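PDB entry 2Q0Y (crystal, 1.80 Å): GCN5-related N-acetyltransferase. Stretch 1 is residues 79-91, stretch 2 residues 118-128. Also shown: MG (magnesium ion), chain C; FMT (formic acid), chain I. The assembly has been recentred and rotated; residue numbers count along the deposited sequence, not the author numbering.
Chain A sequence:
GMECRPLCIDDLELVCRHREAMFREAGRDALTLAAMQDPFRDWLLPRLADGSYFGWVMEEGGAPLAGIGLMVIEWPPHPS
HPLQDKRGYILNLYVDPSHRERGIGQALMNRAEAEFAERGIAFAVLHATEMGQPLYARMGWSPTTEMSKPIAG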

# COMPACT_ATOMS: atom_id res chain seq x y z
N PRO A 79 9.74 -5.97 8.00
CA PRO A 79 9.72 -7.11 8.91
C PRO A 79 8.75 -8.26 8.56
O PRO A 79 8.99 -9.39 8.99
N SER A 80 7.68 -7.99 7.81
CA SER A 80 6.77 -9.04 7.37
C SER A 80 7.27 -9.78 6.13
O SER A 80 6.67 -10.77 5.71
N HIS A 81 8.35 -9.29 5.53
CA HIS A 81 8.97 -9.89 4.35
C HIS A 81 10.41 -9.39 4.26
O HIS A 81 10.79 -8.63 3.36
N PRO A 82 11.23 -9.79 5.25
CA PRO A 82 12.53 -9.13 5.42
C PRO A 82 13.46 -9.33 4.24
O PRO A 82 14.36 -8.52 4.05
N LEU A 83 13.28 -10.42 3.49
CA LEU A 83 14.17 -10.72 2.39
C LEU A 83 13.65 -10.25 1.04
O LEU A 83 14.35 -10.36 0.04
N GLN A 84 12.41 -9.76 0.99
CA GLN A 84 11.79 -9.45 -0.30
C GLN A 84 11.46 -7.96 -0.44
O GLN A 84 10.92 -7.34 0.47
N ASP A 85 11.76 -7.41 -1.61
CA ASP A 85 11.45 -6.02 -1.92
C ASP A 85 10.14 -5.93 -2.73
O ASP A 85 10.03 -5.18 -3.72
N LYS A 86 9.15 -6.69 -2.29
CA LYS A 86 7.86 -6.77 -2.97
C LYS A 86 6.80 -7.27 -1.99
O LYS A 86 7.12 -7.86 -0.94
N ARG A 87 5.54 -7.00 -2.32
CA ARG A 87 4.43 -7.66 -1.67
C ARG A 87 3.30 -7.91 -2.67
O ARG A 87 3.21 -7.24 -3.70
N GLY A 88 2.49 -8.91 -2.38
CA GLY A 88 1.31 -9.20 -3.18
C GLY A 88 0.22 -8.20 -2.88
O GLY A 88 0.12 -7.68 -1.76
N TYR A 89 -0.60 -7.91 -3.89
CA TYR A 89 -1.73 -7.01 -3.73
C TYR A 89 -2.94 -7.60 -4.46
O TYR A 89 -2.84 -7.98 -5.63
N ILE A 90 -4.06 -7.71 -3.75
CA ILE A 90 -5.31 -8.21 -4.30
C ILE A 90 -6.27 -7.04 -4.41
O ILE A 90 -6.39 -6.23 -3.49
N LEU A 91 -6.96 -6.96 -5.54
CA LEU A 91 -7.91 -5.89 -5.79
C LEU A 91 -9.02 -6.32 -6.75
O LEU A 91 -8.91 -7.34 -7.45
N GLU A 118 2.84 -19.75 -5.55
CA GLU A 118 3.58 -20.22 -6.71
C GLU A 118 4.71 -19.26 -7.08
O GLU A 118 5.79 -19.70 -7.48
N ARG A 119 4.46 -17.97 -6.93
CA ARG A 119 5.42 -16.94 -7.25
C ARG A 119 6.42 -16.67 -6.11
O ARG A 119 7.30 -15.82 -6.25
N GLY A 120 6.29 -17.39 -4.99
CA GLY A 120 7.23 -17.27 -3.87
C GLY A 120 7.13 -15.96 -3.12
O GLY A 120 8.11 -15.49 -2.53
N ILE A 121 5.93 -15.37 -3.10
CA ILE A 121 5.69 -14.09 -2.44
C ILE A 121 5.45 -14.31 -0.96
O ILE A 121 4.60 -15.13 -0.59
N ALA A 122 6.19 -13.60 -0.12
CA ALA A 122 6.11 -13.78 1.34
C ALA A 122 4.84 -13.23 1.99
O ALA A 122 4.33 -13.82 2.94
N PHE A 123 4.34 -12.11 1.48
CA PHE A 123 3.34 -11.31 2.21
C PHE A 123 2.44 -10.61 1.21
O PHE A 123 2.92 -10.17 0.17
N ALA A 124 1.16 -10.50 1.54
CA ALA A 124 0.20 -9.83 0.67
C ALA A 124 -0.73 -8.93 1.47
O ALA A 124 -0.95 -9.13 2.69
N VAL A 125 -1.29 -7.95 0.76
CA VAL A 125 -2.23 -7.00 1.34
C VAL A 125 -3.41 -6.80 0.39
O VAL A 125 -3.34 -7.15 -0.78
N LEU A 126 -4.50 -6.26 0.94
CA LEU A 126 -5.69 -5.91 0.16
C LEU A 126 -6.38 -4.78 0.91
O LEU A 126 -6.08 -4.56 2.08
N HIS A 127 -7.27 -4.05 0.24
CA HIS A 127 -8.11 -3.07 0.92
C HIS A 127 -9.54 -3.57 0.87
O HIS A 127 -10.11 -3.74 -0.21
N ALA A 128 -10.08 -3.87 2.04
CA ALA A 128 -11.37 -4.55 2.13
C ALA A 128 -12.52 -3.57 1.99
O ALA A 128 -12.38 -2.39 2.26

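Gln84, in the m, t rotamer, points toward the second stretch and reads its backbone with both ends of one amide: NE2 donates to Gly120 O (2.7 Å), and OE1 accepts from Ala122 N (2.9 Å). Water 1 also donates to Gln84 OE1 and to Lys86 O, joining the amide to the start of the strand. At the far end, His127 (m) donates from ND1 to Tyr89 OH at 2.7 Å, while its NE2 binds the magnesium at 2.4 Å. Tyr89, a t rotamer, thus meets the histidine rim to rim; water 3 bridges Tyr89 OH, Ile90 O and His127 N. Lys86 leaves its strand sideways, p then t throughout, so that NZ reaches the formic acid O2 (2.6 Å) and, through water 2, Arg119 O.

Between these polar ends the strands run parallel, and packing takes over. Phe123 (t) points toward the first stretch: Ser80 CB lies over one ring face, 3.6 Å from Phe123 CE1, and Arg87 CZ sits at the ring edge, 3.9 Å from Phe123 CE2. Arg87 holds that place by donating NE and NH2 to His81 NE2. Tyr89 and Val125 share one sheet face, with Tyr89 CD1 and Val125 CG2 3.7 Å apart. Gly88 and Ala124 pair on the other, where an ideal CB on Gly88 would crowd Ala124 CB.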

# COMPACT_ATOMS: atom_id res chain seq x y z
CB PRO A 79 9.35 -6.47 10.25
CG PRO A 79 9.75 -5.04 10.11
CD PRO A 79 9.51 -4.70 8.70
CB SER A 80 5.39 -8.45 7.11
OG SER A 80 4.80 -8.03 8.33
CB HIS A 81 8.15 -9.64 3.07
CG HIS A 81 7.78 -8.21 2.81
ND1 HIS A 81 8.57 -7.36 2.07
CD2 HIS A 81 6.67 -7.50 3.14
CE1 HIS A 81 7.96 -6.18 1.97
NE2 HIS A 81 6.81 -6.25 2.61
CB PRO A 82 13.11 -9.78 6.68
CG PRO A 82 12.34 -11.04 6.86
CD PRO A 82 10.98 -10.78 6.30
CB LEU A 83 14.45 -12.23 2.33
CG LEU A 83 14.98 -12.86 3.61
CD1 LEU A 83 15.17 -14.36 3.38
CD2 LEU A 83 16.26 -12.21 4.10
CB GLN A 84 10.50 -10.26 -0.46
CG GLN A 84 10.72 -11.75 -0.52
CD GLN A 84 9.49 -12.54 -0.93
OE1 GLN A 84 8.41 -11.98 -1.14
NE2 GLN A 84 9.64 -13.86 -1.04
CB ASP A 85 12.61 -5.35 -2.67
CG ASP A 85 12.93 -6.04 -3.99
OD1 ASP A 85 12.40 -7.14 -4.28
OD2 ASP A 85 13.75 -5.48 -4.73
CB LYS A 86 7.94 -7.69 -4.18
CG LYS A 86 8.31 -9.12 -3.86
CD LYS A 86 8.74 -9.91 -5.11
CE LYS A 86 9.29 -11.31 -4.75
NZ LYS A 86 9.66 -12.11 -5.98
CB ARG A 87 3.98 -6.92 -0.40
CG ARG A 87 3.74 -5.48 -0.54
CD ARG A 87 3.19 -4.86 0.77
NE ARG A 87 4.12 -4.86 1.90
CZ ARG A 87 3.88 -4.27 3.07
NH1 ARG A 87 2.75 -3.60 3.27
NH2 ARG A 87 4.76 -4.32 4.05
CB TYR A 89 -1.41 -5.59 -4.25
CG TYR A 89 -2.55 -4.63 -3.97
CD1 TYR A 89 -2.97 -4.41 -2.66
CD2 TYR A 89 -3.20 -3.95 -4.99
CE1 TYR A 89 -4.02 -3.57 -2.37
CE2 TYR A 89 -4.27 -3.10 -4.69
CZ TYR A 89 -4.68 -2.92 -3.38
OH TYR A 89 -5.74 -2.06 -3.03
CB ILE A 90 -5.91 -9.34 -3.41
CG1 ILE A 90 -4.93 -10.52 -3.37
CG2 ILE A 90 -7.29 -9.77 -3.92
CD1 ILE A 90 -5.35 -11.65 -2.48
CB LEU A 91 -7.21 -4.63 -6.33
CG LEU A 91 -6.63 -4.65 -7.74
CD1 LEU A 91 -6.31 -3.24 -8.23
CD2 LEU A 91 -5.41 -5.56 -7.88
CB GLU A 118 2.62 -20.37 -7.89
CG GLU A 118 3.26 -20.77 -9.21
CD GLU A 118 2.25 -20.78 -10.35
OE1 GLU A 118 1.23 -20.10 -10.24
OE2 GLU A 118 2.45 -21.48 -11.36
CB ARG A 119 4.69 -15.65 -7.65
CG ARG A 119 3.88 -15.78 -8.93
CD ARG A 119 3.15 -14.49 -9.22
NE ARG A 119 2.29 -14.59 -10.39
CZ ARG A 119 1.94 -13.58 -11.17
NH1 ARG A 119 2.41 -12.35 -10.95
NH2 ARG A 119 1.12 -13.79 -12.19
CB ILE A 121 4.46 -13.40 -3.04
CG1 ILE A 121 4.64 -13.17 -4.54
CG2 ILE A 121 4.13 -12.09 -2.32
CD1 ILE A 121 5.84 -12.34 -4.91
CB ALA A 122 7.34 -13.15 2.01
CB PHE A 123 4.11 -10.30 3.07
CG PHE A 123 3.27 -9.51 4.04
CD1 PHE A 123 2.75 -10.11 5.18
CD2 PHE A 123 3.05 -8.16 3.85
CE1 PHE A 123 2.02 -9.37 6.09
CE2 PHE A 123 2.33 -7.42 4.78
CZ PHE A 123 1.82 -8.03 5.89
CB ALA A 124 -0.60 -10.86 -0.09
CB VAL A 125 -1.59 -5.63 1.68
CG1 VAL A 125 -0.49 -5.77 2.75
CG2 VAL A 125 -1.03 -4.97 0.45
CB LEU A 126 -6.63 -7.13 0.02
CG LEU A 126 -7.21 -7.83 1.25
CD1 LEU A 126 -8.38 -7.08 1.90
CD2 LEU A 126 -7.64 -9.24 0.87
CB HIS A 127 -7.98 -1.70 0.28
CG HIS A 127 -6.63 -1.08 0.49
ND1 HIS A 127 -5.62 -1.18 -0.43
CD2 HIS A 127 -6.14 -0.36 1.52
CE1 HIS A 127 -4.56 -0.53 0.02
NE2 HIS A 127 -4.84 -0.04 1.21
CB ALA A 128 -11.48 -5.28 3.43
MG MG C . -2.50 -0.19 1.59
C FMT I . 10.67 -15.53 -4.67
O1 FMT I . 10.78 -15.93 -3.51
O2 FMT I . 10.13 -14.45 -4.94
O HOH W 1 6.45 -10.32 0.10
O HOH W 2 8.14 -13.89 -7.97
O HOH W 3 -7.66 -4.05 -2.67
O HOH W 4 -0.84 -0.09 0.26